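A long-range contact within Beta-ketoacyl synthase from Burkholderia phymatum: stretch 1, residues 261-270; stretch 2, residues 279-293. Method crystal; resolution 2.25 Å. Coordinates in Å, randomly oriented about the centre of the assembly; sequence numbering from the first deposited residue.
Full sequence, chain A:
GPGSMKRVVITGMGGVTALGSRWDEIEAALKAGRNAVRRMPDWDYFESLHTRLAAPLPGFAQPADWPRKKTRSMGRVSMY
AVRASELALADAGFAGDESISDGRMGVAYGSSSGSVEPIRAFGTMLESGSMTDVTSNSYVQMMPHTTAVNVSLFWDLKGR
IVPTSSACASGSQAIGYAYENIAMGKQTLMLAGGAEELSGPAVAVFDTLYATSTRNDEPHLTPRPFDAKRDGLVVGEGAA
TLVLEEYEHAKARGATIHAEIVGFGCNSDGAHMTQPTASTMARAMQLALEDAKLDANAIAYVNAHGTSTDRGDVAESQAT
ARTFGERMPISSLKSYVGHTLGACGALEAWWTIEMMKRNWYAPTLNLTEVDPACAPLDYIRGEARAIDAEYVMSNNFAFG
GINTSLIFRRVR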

ATOM      1  N   ILE A 261      -7.534 -17.634  11.817  1.00 18.43           N
ATOM      2  CA  ILE A 261      -8.195 -16.391  11.442  1.00 17.96           C
ATOM      3  C   ILE A 261      -9.455 -16.783  10.768  1.00 18.38           C
ATOM      4  O   ILE A 261      -9.409 -17.556   9.776  1.00 19.14           O
ATOM      5  CB  ILE A 261      -7.390 -15.566  10.436  1.00 17.71           C
ATOM      6  CG1 ILE A 261      -5.981 -15.314  10.945  1.00 17.81           C
ATOM      7  CG2 ILE A 261      -8.110 -14.241  10.135  1.00 17.22           C
ATOM      8  CD1 ILE A 261      -5.120 -14.612   9.899  1.00 17.92           C
ATOM      9  N   VAL A 262     -10.587 -16.296  11.287  1.00 18.23           N
ATOM     10  CA  VAL A 262     -11.890 -16.732  10.768  1.00 18.44           C
ATOM     11  C   VAL A 262     -12.710 -15.627  10.125  1.00 18.53           C
ATOM     12  O   VAL A 262     -13.617 -15.915   9.351  1.00 20.30           O
ATOM     13  CB  VAL A 262     -12.730 -17.483  11.839  1.00 19.28           C
ATOM     14  CG1 VAL A 262     -12.124 -18.882  12.115  1.00 18.96           C
ATOM     15  CG2 VAL A 262     -12.852 -16.687  13.134  1.00 19.03           C
ATOM     16  N   GLY A 263     -12.385 -14.361  10.388  1.00 17.57           N
ATOM     17  CA  GLY A 263     -13.055 -13.262   9.712  1.00 16.89           C
ATOM     18  C   GLY A 263     -12.260 -11.996   9.595  1.00 16.08           C
ATOM     19  O   GLY A 263     -11.423 -11.662  10.455  1.00 16.26           O
ATOM     20  N   PHE A 264     -12.509 -11.273   8.518  1.00 15.73           N
ATOM     21  CA  PHE A 264     -11.906  -9.980   8.319  1.00 15.42           C
ATOM     22  C   PHE A 264     -12.909  -9.059   7.683  1.00 15.74           C
ATOM     23  O   PHE A 264     -13.484  -9.398   6.667  1.00 16.88           O
ATOM     24  CB  PHE A 264     -10.672 -10.118   7.429  1.00 14.75           C
ATOM     25  CG  PHE A 264     -10.066  -8.818   7.018  1.00 13.99           C
ATOM     26  CD1 PHE A 264      -9.639  -7.907   7.963  1.00 13.72           C
ATOM     27  CD2 PHE A 264      -9.874  -8.520   5.665  1.00 13.89           C
ATOM     28  CE1 PHE A 264      -9.058  -6.709   7.582  1.00 13.44           C
ATOM     29  CE2 PHE A 264      -9.268  -7.336   5.285  1.00 13.55           C
ATOM     30  CZ  PHE A 264      -8.876  -6.421   6.244  1.00 13.17           C
ATOM     31  N   GLY A 265     -13.125  -7.905   8.289  1.00 15.98           N
ATOM     32  CA  GLY A 265     -14.027  -6.887   7.735  1.00 16.51           C
ATOM     33  C   GLY A 265     -13.227  -5.601   7.530  1.00 16.02           C
ATOM     34  O   GLY A 265     -12.406  -5.232   8.375  1.00 16.18           O
ATOM     35  N   CYS A 266     -13.432  -4.967   6.384  1.00 16.03           N
ATOM     36  CA  CYS A 266     -12.758  -3.767   6.058  1.00 15.89           C
ATOM     37  C   CYS A 266     -13.628  -2.860   5.243  1.00 16.16           C
ATOM     38  O   CYS A 266     -14.154  -3.261   4.191  1.00 16.66           O
ATOM     39  CB  CYS A 266     -11.477  -4.087   5.297  1.00 16.35           C
ATOM     40  SG  CYS A 266     -10.512  -2.614   4.925  1.00 17.80           S
ATOM     41  N   ASN A 267     -13.785  -1.636   5.728  1.00 16.25           N
ATOM     42  CA  ASN A 267     -14.553  -0.609   5.045  1.00 17.09           C
ATOM     43  C   ASN A 267     -14.021   0.788   5.366  1.00 16.63           C
ATOM     44  O   ASN A 267     -12.978   0.917   5.980  1.00 16.80           O
ATOM     45  CB  ASN A 267     -16.062  -0.732   5.370  1.00 17.62           C
ATOM     46  CG  ASN A 267     -16.411  -0.307   6.779  1.00 17.91           C
ATOM     47  OD1 ASN A 267     -15.537  -0.102   7.620  1.00 18.57           O
ATOM     48  ND2 ASN A 267     -17.700  -0.163   7.043  1.00 17.83           N
ATOM     49  N   SER A 268     -14.714   1.815   4.890  1.00 17.25           N
ATOM     50  CA  SER A 268     -14.438   3.187   5.328  1.00 17.79           C
ATOM     51  C   SER A 268     -15.695   4.009   5.592  1.00 18.34           C
ATOM     52  O   SER A 268     -16.790   3.716   5.087  1.00 17.70           O
ATOM     53  CB  SER A 268     -13.515   3.922   4.372  1.00 18.24           C
ATOM     54  OG  SER A 268     -13.748   3.493   3.077  1.00 19.31           O
ATOM     55  N   ASP A 269     -15.509   5.045   6.405  1.00 18.55           N
ATOM     56  CA  ASP A 269     -16.595   5.940   6.790  1.00 19.41           C
ATOM     57  C   ASP A 269     -17.105   6.792   5.628  1.00 20.36           C
ATOM     58  O   ASP A 269     -18.251   7.197   5.634  1.00 21.37           O
ATOM     59  CB  ASP A 269     -16.150   6.891   7.903  1.00 19.06           C
ATOM     60  CG  ASP A 269     -15.770   6.176   9.213  1.00 18.57           C
ATOM     61  OD1 ASP A 269     -16.203   5.011   9.422  1.00 18.03           O
ATOM     62  OD2 ASP A 269     -15.054   6.820  10.044  1.00 17.53           O
ATOM     63  N   GLY A 270     -16.241   7.080   4.659  1.00 20.47           N
ATOM     64  CA  GLY A 270     -16.548   7.964   3.566  1.00 21.45           C
ATOM     65  C   GLY A 270     -17.143   9.316   3.965  1.00 23.41           C
ATOM     66  O   GLY A 270     -18.027   9.836   3.269  1.00 25.45           O
TER
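Stretch 2 279-293: STMARAMQLALEDAK

Helix on strand in a beta-ketoacyl synthase: stretch 2, helical over 279-291 and continuing a helix that begins earlier in the chain, lies along residues 261-268 of a strand that likewise begins earlier in the chain. The two run in nearly opposite directions, with 149° between their N-to-C axes and a closest axial approach of 5.7 Å, so the contact runs from Val262 and Gly263 against the C-terminal end of the helical stretch, then steps back along the helix roughly one turn at a time. Together the two stretches bury 595 Å².

Ile261 has no contact with the helix. At Val262 the side chain is in the m rotamer and its CB points sideways; CG2 meets CB of Ala292 at 4.1 Å, an apolar contact, while the carbonyl O of Val262 receives a CA-H...O contact from CA of Ala292 at 3.2 Å. Just beyond, Lys293 takes positive phi and its N bonds back to O of Glu290 (3.1 Å), part of the Schellman motif that closes the helix.

Gly263 lies with its CA 4.5 Å from CA of Ala292 and 3.8 Å from O of Ala288. A CB here would point at the helix and fall 2.5 Å from Ala288 O, so the bare backbone is what allows this approach. The extended backbone turns Phe264 the other way: its CB points away, with chi1 in t, yet its main chain still engages the helix. N of Phe264 donates to OD2 of Asp291 at 2.9 Å, tying a strand amide to an acidic side chain of the last helical turn.

Gly265 marks the tightest backbone register, its CA 4.0 Å from CA of Ala288. Its CA also lies 3.6 Å from O of Ala284 and 3.8 Å from CB of Leu287, and its N is 3.7 Å from CB of Ala288. A CB at this position would clash with Ala284 O, Ala288 N and Leu287 CB, at 2.2, 2.7 and 3.0 Å respectively. Cys266 points away, leaving its carbonyl O 4.1 Å from CD1 of Leu287.

Asn267 turns back toward the helix and has more area covered by it than any other residue of the strand. With chi1 in p, its ND2 donates to O of Thr280 at 2.9 Å; that same carbonyl also accepts the helical bond from N of Ala284 (3.1 Å). OD1 of Asn267 packs 3.2 Å from CB of Ala284 and is hydrogen-bonded elsewhere in the structure, while CB of Asn267 reaches CD1 of Leu287 at 4.1 Å.

Ser268 points away, although its carbonyl O comes within 3.8 Å of CG2 of Thr280. Past the strand, CB of Asp269 points sideways but the carboxylate end comes nearer, where OD1 accepts a short hydrogen bond from OG1 of Thr280 at 2.6 Å. Water 1 adds a second link between these residues, donating to O of Asp269 (2.7 Å) and to OG1 of Thr280 (3.2 Å). Gly270, at positive phi, makes no contact with the helix.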

ATOM      1  N   SER A 279     -21.295   4.486  12.816  1.00 20.96           N
ATOM      2  CA  SER A 279     -22.112   3.477  12.124  1.00 21.81           C
ATOM      3  C   SER A 279     -21.274   2.579  11.205  1.00 20.89           C
ATOM      4  O   SER A 279     -21.418   1.324  11.217  1.00 21.24           O
ATOM      5  CB  SER A 279     -23.275   4.097  11.363  1.00 22.84           C
ATOM      6  OG  SER A 279     -22.793   5.027  10.417  1.00 24.05           O
ATOM      7  N   THR A 280     -20.373   3.202  10.456  1.00 19.63           N
ATOM      8  CA  THR A 280     -19.508   2.473   9.540  1.00 18.72           C
ATOM      9  C   THR A 280     -18.404   1.719  10.265  1.00 17.74           C
ATOM     10  O   THR A 280     -17.947   0.689   9.765  1.00 16.66           O
ATOM     11  CB  THR A 280     -18.932   3.387   8.441  1.00 18.64           C
ATOM     12  OG1 THR A 280     -18.718   4.693   8.988  1.00 19.22           O
ATOM     13  CG2 THR A 280     -19.924   3.508   7.268  1.00 19.10           C
ATOM     14  N   MET A 281     -17.994   2.214  11.442  1.00 17.58           N
ATOM     15  CA  MET A 281     -17.086   1.458  12.318  1.00 17.01           C
ATOM     16  C   MET A 281     -17.776   0.155  12.766  1.00 17.37           C
ATOM     17  O   MET A 281     -17.191  -0.918  12.690  1.00 16.89           O
ATOM     18  CB  MET A 281     -16.664   2.292  13.538  1.00 16.99           C
ATOM     19  CG  MET A 281     -15.787   3.499  13.192  1.00 16.86           C
ATOM     20  SD  MET A 281     -15.782   4.782  14.470  1.00 17.14           S
ATOM     21  CE  MET A 281     -14.542   4.161  15.613  1.00 16.51           C
ATOM     22  N   ALA A 282     -19.041   0.262  13.189  1.00 18.05           N
ATOM     23  CA  ALA A 282     -19.849  -0.924  13.547  1.00 18.73           C
ATOM     24  C   ALA A 282     -19.937  -1.868  12.359  1.00 18.89           C
ATOM     25  O   ALA A 282     -19.753  -3.069  12.491  1.00 18.14           O
ATOM     26  CB  ALA A 282     -21.257  -0.525  14.036  1.00 19.09           C
ATOM     27  N   ARG A 283     -20.215  -1.304  11.186  1.00 19.82           N
ATOM     28  CA  ARG A 283     -20.414  -2.114   9.957  1.00 20.62           C
ATOM     29  C   ARG A 283     -19.173  -2.945   9.634  1.00 19.79           C
ATOM     30  O   ARG A 283     -19.278  -4.098   9.189  1.00 20.51           O
ATOM     31  CB  ARG A 283     -20.812  -1.195   8.792  1.00 21.65           C
ATOM     32  CG  ARG A 283     -21.112  -1.875   7.459  1.00 22.86           C
ATOM     33  CD  ARG A 283     -22.325  -2.791   7.514  1.00 24.46           C
ATOM     34  NE  ARG A 283     -22.406  -3.637   6.318  1.00 25.38           N
ATOM     35  CZ  ARG A 283     -22.839  -4.907   6.289  1.00 26.49           C
ATOM     36  NH1 ARG A 283     -23.209  -5.553   7.404  1.00 26.43           N
ATOM     37  NH2 ARG A 283     -22.860  -5.560   5.130  1.00 26.89           N
ATOM     38  N   ALA A 284     -17.991  -2.391   9.896  1.00 18.84           N
ATOM     39  CA  ALA A 284     -16.757  -3.142   9.732  1.00 18.05           C
ATOM     40  C   ALA A 284     -16.732  -4.413  10.634  1.00 18.33           C
ATOM     41  O   ALA A 284     -16.346  -5.504  10.182  1.00 17.83           O
ATOM     42  CB  ALA A 284     -15.560  -2.247  10.009  1.00 17.91           C
ATOM     43  N   MET A 285     -17.156  -4.259  11.890  1.00 18.25           N
ATOM     44  CA  MET A 285     -17.277  -5.382  12.808  1.00 18.55           C
ATOM     45  C   MET A 285     -18.264  -6.446  12.277  1.00 19.34           C
ATOM     46  O   MET A 285     -17.951  -7.653  12.288  1.00 20.05           O
ATOM     47  CB  MET A 285     -17.723  -4.888  14.194  1.00 19.08           C
ATOM     48  CG  MET A 285     -16.824  -3.817  14.802  1.00 18.50           C
ATOM     49  SD  MET A 285     -17.378  -3.299  16.436  1.00 19.29           S
ATOM     50  CE  MET A 285     -16.501  -1.751  16.652  1.00 18.81           C
ATOM     51  N   GLN A 286     -19.430  -5.993  11.800  1.00 19.77           N
ATOM     52  CA  GLN A 286     -20.465  -6.852  11.166  1.00 20.76           C
ATOM     53  C   GLN A 286     -19.914  -7.606   9.977  1.00 19.75           C
ATOM     54  O   GLN A 286     -20.175  -8.782   9.803  1.00 20.05           O
ATOM     55  CB  GLN A 286     -21.629  -5.992  10.576  1.00 22.24           C
ATOM     56  CG  GLN A 286     -22.811  -5.587  11.436  1.00 24.09           C
ATOM     57  CD  GLN A 286     -23.635  -4.429  10.772  1.00 25.73           C
ATOM     58  OE1 GLN A 286     -24.238  -4.606   9.671  1.00 26.18           O
ATOM     59  NE2 GLN A 286     -23.631  -3.221  11.421  1.00 26.24           N
ATOM     60  N   LEU A 287     -19.219  -6.895   9.109  1.00 18.90           N
ATOM     61  CA  LEU A 287     -18.560  -7.530   7.956  1.00 18.45           C
ATOM     62  C   LEU A 287     -17.658  -8.683   8.399  1.00 18.17           C
ATOM     63  O   LEU A 287     -17.648  -9.759   7.761  1.00 18.87           O
ATOM     64  CB  LEU A 287     -17.775  -6.493   7.125  1.00 17.51           C
ATOM     65  CG  LEU A 287     -18.630  -5.614   6.191  1.00 18.00           C
ATOM     66  CD1 LEU A 287     -17.823  -4.471   5.597  1.00 17.51           C
ATOM     67  CD2 LEU A 287     -19.234  -6.440   5.063  1.00 18.24           C
ATOM     68  N   ALA A 288     -16.931  -8.499   9.506  1.00 17.86           N
ATOM     69  CA  ALA A 288     -16.043  -9.565   9.996  1.00 18.01           C
ATOM     70  C   ALA A 288     -16.885 -10.745  10.499  1.00 18.74           C
ATOM     71  O   ALA A 288     -16.595 -11.912  10.196  1.00 18.96           O
ATOM     72  CB  ALA A 288     -15.150  -9.052  11.112  1.00 17.61           C
ATOM     73  N   LEU A 289     -17.914 -10.421  11.285  1.00 19.25           N
ATOM     74  CA  LEU A 289     -18.832 -11.440  11.815  1.00 20.11           C
ATOM     75  C   LEU A 289     -19.496 -12.216  10.671  1.00 20.33           C
ATOM     76  O   LEU A 289     -19.557 -13.434  10.708  1.00 20.57           O
ATOM     77  CB  LEU A 289     -19.881 -10.825  12.752  1.00 20.25           C
ATOM     78  CG  LEU A 289     -19.413 -10.337  14.146  1.00 20.31           C
ATOM     79  CD1 LEU A 289     -20.534  -9.516  14.825  1.00 20.56           C
ATOM     80  CD2 LEU A 289     -18.949 -11.450  15.091  1.00 20.40           C
ATOM     81  N   GLU A 290     -19.934 -11.505   9.645  1.00 20.23           N
ATOM     82  CA  GLU A 290     -20.517 -12.149   8.464  1.00 21.19           C
ATOM     83  C   GLU A 290     -19.490 -13.034   7.733  1.00 20.66           C
ATOM     84  O   GLU A 290     -19.809 -14.125   7.310  1.00 20.63           O
ATOM     85  CB  GLU A 290     -21.121 -11.101   7.506  1.00 22.06           C
ATOM     86  CG  GLU A 290     -22.378 -10.405   8.037  1.00 23.22           C
ATOM     87  CD  GLU A 290     -22.861  -9.262   7.153  1.00 24.62           C
ATOM     88  OE1 GLU A 290     -22.167  -8.909   6.178  1.00 26.26           O
ATOM     89  OE2 GLU A 290     -23.962  -8.716   7.419  1.00 26.31           O
ATOM     90  N   ASP A 291     -18.246 -12.568   7.625  1.00 20.16           N
ATOM     91  CA  ASP A 291     -17.185 -13.329   6.989  1.00 19.55           C
ATOM     92  C   ASP A 291     -16.919 -14.599   7.795  1.00 19.74           C
ATOM     93  O   ASP A 291     -16.655 -15.659   7.213  1.00 19.06           O
ATOM     94  CB  ASP A 291     -15.922 -12.463   6.886  1.00 19.50           C
ATOM     95  CG  ASP A 291     -14.803 -13.126   6.098  1.00 19.33           C
ATOM     96  OD1 ASP A 291     -15.088 -13.842   5.129  1.00 21.05           O
ATOM     97  OD2 ASP A 291     -13.648 -12.944   6.451  1.00 18.37           O
ATOM     98  N   ALA A 292     -17.006 -14.506   9.121  1.00 19.83           N
ATOM     99  CA  ALA A 292     -16.783 -15.684   9.997  1.00 20.18           C
ATOM    100  C   ALA A 292     -18.049 -16.555  10.157  1.00 21.97           C
ATOM    101  O   ALA A 292     -18.002 -17.603  10.830  1.00 23.19           O
ATOM    102  CB  ALA A 292     -16.284 -15.233  11.354  1.00 19.40           C
ATOM    103  N   LYS A 293     -19.176 -16.121   9.569  1.00 22.51           N
ATOM    104  CA  LYS A 293     -20.479 -16.763   9.753  1.00 23.45           C
ATOM    105  C   LYS A 293     -20.792 -16.968  11.266  1.00 24.34           C
ATOM    106  O   LYS A 293     -21.237 -18.017  11.696  1.00 23.98           O
ATOM    107  CB  LYS A 293     -20.578 -18.057   8.908  1.00 23.78           C
TER
HETATM  108  O   HOH W   1     -20.078   7.238   7.678  1.00 32.54           O